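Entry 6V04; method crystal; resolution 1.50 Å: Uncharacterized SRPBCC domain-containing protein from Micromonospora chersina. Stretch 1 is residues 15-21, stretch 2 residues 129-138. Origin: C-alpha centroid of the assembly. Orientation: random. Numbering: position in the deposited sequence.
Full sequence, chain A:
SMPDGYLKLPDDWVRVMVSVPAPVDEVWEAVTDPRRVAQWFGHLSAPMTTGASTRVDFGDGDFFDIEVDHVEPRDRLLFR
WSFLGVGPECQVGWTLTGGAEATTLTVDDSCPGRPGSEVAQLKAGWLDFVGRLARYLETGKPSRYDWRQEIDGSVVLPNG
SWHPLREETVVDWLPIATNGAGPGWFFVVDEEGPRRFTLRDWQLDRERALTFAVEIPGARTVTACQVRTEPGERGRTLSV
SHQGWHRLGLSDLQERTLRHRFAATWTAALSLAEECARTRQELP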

# COMPACT_ATOMS: atom_id res chain seq x y z
N ARG A 15 -8.99 -14.44 2.76
CA ARG A 15 -9.24 -15.41 1.70
C ARG A 15 -10.27 -14.83 0.76
O ARG A 15 -11.37 -14.46 1.19
CB ARG A 15 -9.73 -16.74 2.26
CG ARG A 15 -8.72 -17.48 3.07
CD ARG A 15 -9.42 -18.37 4.10
NE ARG A 15 -9.46 -17.70 5.39
CZ ARG A 15 -10.47 -17.75 6.25
NH1 ARG A 15 -11.57 -18.45 5.97
NH2 ARG A 15 -10.39 -17.09 7.40
N VAL A 16 -9.92 -14.71 -0.52
CA VAL A 16 -10.80 -14.17 -1.55
C VAL A 16 -10.77 -15.12 -2.74
O VAL A 16 -9.75 -15.75 -3.02
CB VAL A 16 -10.38 -12.74 -1.96
CG1 VAL A 16 -11.00 -12.34 -3.29
CG2 VAL A 16 -10.78 -11.74 -0.88
N MET A 17 -11.91 -15.23 -3.42
CA MET A 17 -12.03 -16.10 -4.58
C MET A 17 -12.75 -15.37 -5.70
O MET A 17 -13.56 -14.47 -5.46
CB MET A 17 -12.81 -17.40 -4.25
CG MET A 17 -12.14 -18.33 -3.25
SD MET A 17 -12.39 -17.88 -1.53
CE MET A 17 -12.18 -19.46 -0.72
N VAL A 18 -12.43 -15.76 -6.93
CA VAL A 18 -13.22 -15.35 -8.09
C VAL A 18 -13.34 -16.56 -9.02
O VAL A 18 -12.38 -17.32 -9.19
CB VAL A 18 -12.61 -14.13 -8.82
CG1 VAL A 18 -11.24 -14.46 -9.41
CG2 VAL A 18 -13.57 -13.62 -9.89
N SER A 19 -14.52 -16.73 -9.60
CA SER A 19 -14.77 -17.74 -10.62
C SER A 19 -14.94 -17.04 -11.95
O SER A 19 -15.71 -16.08 -12.05
CB SER A 19 -16.01 -18.56 -10.28
OG SER A 19 -16.36 -19.41 -11.36
N VAL A 20 -14.21 -17.49 -12.97
CA VAL A 20 -14.28 -16.87 -14.29
C VAL A 20 -14.52 -17.93 -15.36
O VAL A 20 -14.06 -19.07 -15.22
CB VAL A 20 -13.01 -16.07 -14.62
CG1 VAL A 20 -12.85 -14.88 -13.67
CG2 VAL A 20 -11.78 -16.97 -14.59
N PRO A 21 -15.24 -17.61 -16.43
CA PRO A 21 -15.49 -18.59 -17.48
C PRO A 21 -14.36 -18.64 -18.50
O PRO A 21 -14.61 -18.63 -19.71
CB PRO A 21 -16.79 -18.10 -18.11
CG PRO A 21 -16.72 -16.62 -17.95
CD PRO A 21 -15.98 -16.36 -16.66
N PHE A 129 -8.78 -6.42 -6.85
CA PHE A 129 -7.83 -6.99 -7.79
C PHE A 129 -8.44 -8.17 -8.56
O PHE A 129 -8.26 -8.26 -9.78
CB PHE A 129 -6.56 -7.42 -7.06
CG PHE A 129 -5.58 -6.30 -6.80
CD1 PHE A 129 -5.27 -5.37 -7.79
CD2 PHE A 129 -4.97 -6.18 -5.57
CE1 PHE A 129 -4.37 -4.36 -7.56
CE2 PHE A 129 -4.06 -5.16 -5.33
CZ PHE A 129 -3.76 -4.25 -6.33
N VAL A 130 -9.15 -9.07 -7.88
CA VAL A 130 -9.72 -10.19 -8.64
C VAL A 130 -10.86 -9.71 -9.53
O VAL A 130 -11.11 -10.28 -10.59
CB VAL A 130 -10.14 -11.36 -7.73
CG1 VAL A 130 -8.94 -11.85 -6.93
CG2 VAL A 130 -11.30 -11.01 -6.80
N GLY A 131 -11.53 -8.61 -9.16
CA GLY A 131 -12.52 -8.04 -10.05
C GLY A 131 -11.90 -7.47 -11.31
O GLY A 131 -12.51 -7.54 -12.39
N ARG A 132 -10.68 -6.94 -11.21
CA ARG A 132 -9.99 -6.44 -12.39
C ARG A 132 -9.50 -7.58 -13.26
O ARG A 132 -9.57 -7.51 -14.49
CB ARG A 132 -8.84 -5.51 -11.98
CG ARG A 132 -9.32 -4.23 -11.31
CD ARG A 132 -8.22 -3.29 -10.83
NE ARG A 132 -8.82 -2.31 -9.94
CZ ARG A 132 -9.45 -1.20 -10.34
NH1 ARG A 132 -9.53 -0.89 -11.63
NH2 ARG A 132 -9.99 -0.41 -9.43
N LEU A 133 -9.03 -8.67 -12.65
CA LEU A 133 -8.67 -9.85 -13.43
C LEU A 133 -9.86 -10.32 -14.26
O LEU A 133 -9.72 -10.61 -15.45
CB LEU A 133 -8.18 -10.98 -12.51
CG LEU A 133 -7.90 -12.30 -13.23
CD1 LEU A 133 -6.80 -12.16 -14.26
CD2 LEU A 133 -7.52 -13.35 -12.19
N ALA A 134 -11.03 -10.42 -13.63
CA ALA A 134 -12.21 -10.92 -14.34
C ALA A 134 -12.59 -10.00 -15.49
O ALA A 134 -12.97 -10.48 -16.57
CB ALA A 134 -13.38 -11.08 -13.36
N ARG A 135 -12.50 -8.69 -15.28
CA ARG A 135 -12.81 -7.73 -16.35
C ARG A 135 -11.87 -7.90 -17.53
O ARG A 135 -12.30 -7.90 -18.69
CB ARG A 135 -12.71 -6.31 -15.80
CG ARG A 135 -13.90 -5.85 -14.98
CD ARG A 135 -13.67 -4.41 -14.51
NE ARG A 135 -13.48 -3.48 -15.62
CZ ARG A 135 -14.37 -2.57 -16.02
NH1 ARG A 135 -15.53 -2.42 -15.40
NH2 ARG A 135 -14.08 -1.78 -17.05
N TYR A 136 -10.57 -8.03 -17.25
CA TYR A 136 -9.58 -8.19 -18.30
C TYR A 136 -9.78 -9.48 -19.09
O TYR A 136 -9.67 -9.49 -20.32
CB TYR A 136 -8.18 -8.13 -17.69
CG TYR A 136 -7.09 -8.60 -18.62
CD1 TYR A 136 -6.77 -7.88 -19.76
CD2 TYR A 136 -6.38 -9.77 -18.36
CE1 TYR A 136 -5.78 -8.32 -20.63
CE2 TYR A 136 -5.40 -10.21 -19.21
CZ TYR A 136 -5.09 -9.49 -20.34
OH TYR A 136 -4.10 -9.95 -21.18
N LEU A 137 -10.09 -10.58 -18.39
CA LEU A 137 -10.37 -11.84 -19.09
C LEU A 137 -11.62 -11.74 -19.95
O LEU A 137 -11.69 -12.35 -21.02
CB LEU A 137 -10.50 -12.98 -18.08
CG LEU A 137 -9.20 -13.38 -17.38
CD1 LEU A 137 -9.49 -14.30 -16.22
CD2 LEU A 137 -8.27 -14.05 -18.38
N GLU A 138 -12.62 -10.98 -19.49
CA GLU A 138 -13.87 -10.87 -20.23
C GLU A 138 -13.71 -10.05 -21.51
O GLU A 138 -14.17 -10.47 -22.58
CB GLU A 138 -14.94 -10.24 -19.33
CG GLU A 138 -16.31 -10.10 -19.97
CD GLU A 138 -17.27 -9.32 -19.10
OE1 GLU A 138 -16.88 -8.92 -17.98
OE2 GLU A 138 -18.42 -9.10 -19.53

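What holds the strand of Val16 to Val20 against the helix? Apolar packing does: no hydrogen bond crosses between the two stretches, and the contact buries 284 Å² counted over both sides. The strand and helix run nearly parallel, their axes 12° apart and 8.7 Å from each other at closest approach. Because a strand alternates its side chains, Val16, Val18 and Val20 point toward the helix while Met17 and Ser19 point away. The helix answers with Val130, Ala134 and Leu137, residues three or four apart that return to the same face with each turn. Two strand residues advance about as far as four residues of helix, so Val18 pairs with Val130 and Val20 with Ala134, each with CA atoms 6.3 Å apart.

How do the three valines of the strand present their methyls? Their rotamers differ, while neighbouring valines share partners along the helix. Val16 is t, at 162°, and its CG1 lies 3.8 Å from CG2 of Val130. Val18 is p, at 64°; its CG1 comes within 3.7 Å of CB of Val130, while its CG2 reaches along the helix to 4.3 Å from CB of Ala134. Val20 is m, at -65°, with its CG1 3.8 Å from CB of Ala134 and its CG2 3.9 Å from CD1 of Leu137; CG1 of Val20 also lies near CD1 of Leu137, at 4.3 Å. Both methyls of Val18 and Val20 are thus used, each valine bridging two helical residues.

What do the helical side chains contribute? Val130 is m, at -58°, and loses the most surface to the other stretch, its branched side chain meeting both Val16 and Val18. Ala134 offers a single methyl, with CG2 of Val18 and CG1 of Val20 both within reach of its CB. Leu137 has chi1 m and chi2 t, and its longer side chain brings CD1 to 3.9 Å from CG2 of Val20. Leu133 also points toward the strand, but its CD2 stays 4.8 Å from CG1 of Val18 and adds only a little cover.

Which residues stay out of the contact? Ser19 points away from the helix and is exposed, and the side chains of Arg132 and Arg135 are out of reach of the strand. Gly131 has no side chain to offer, and a CB there would point away. Within the helix, backbone hydrogen bonds such as Ala134 N to Val130 O, at 3.0 Å, satisfy main-chain polar groups and hold the apolar residues in their spacing, leaving hydrocarbon to face hydrocarbon.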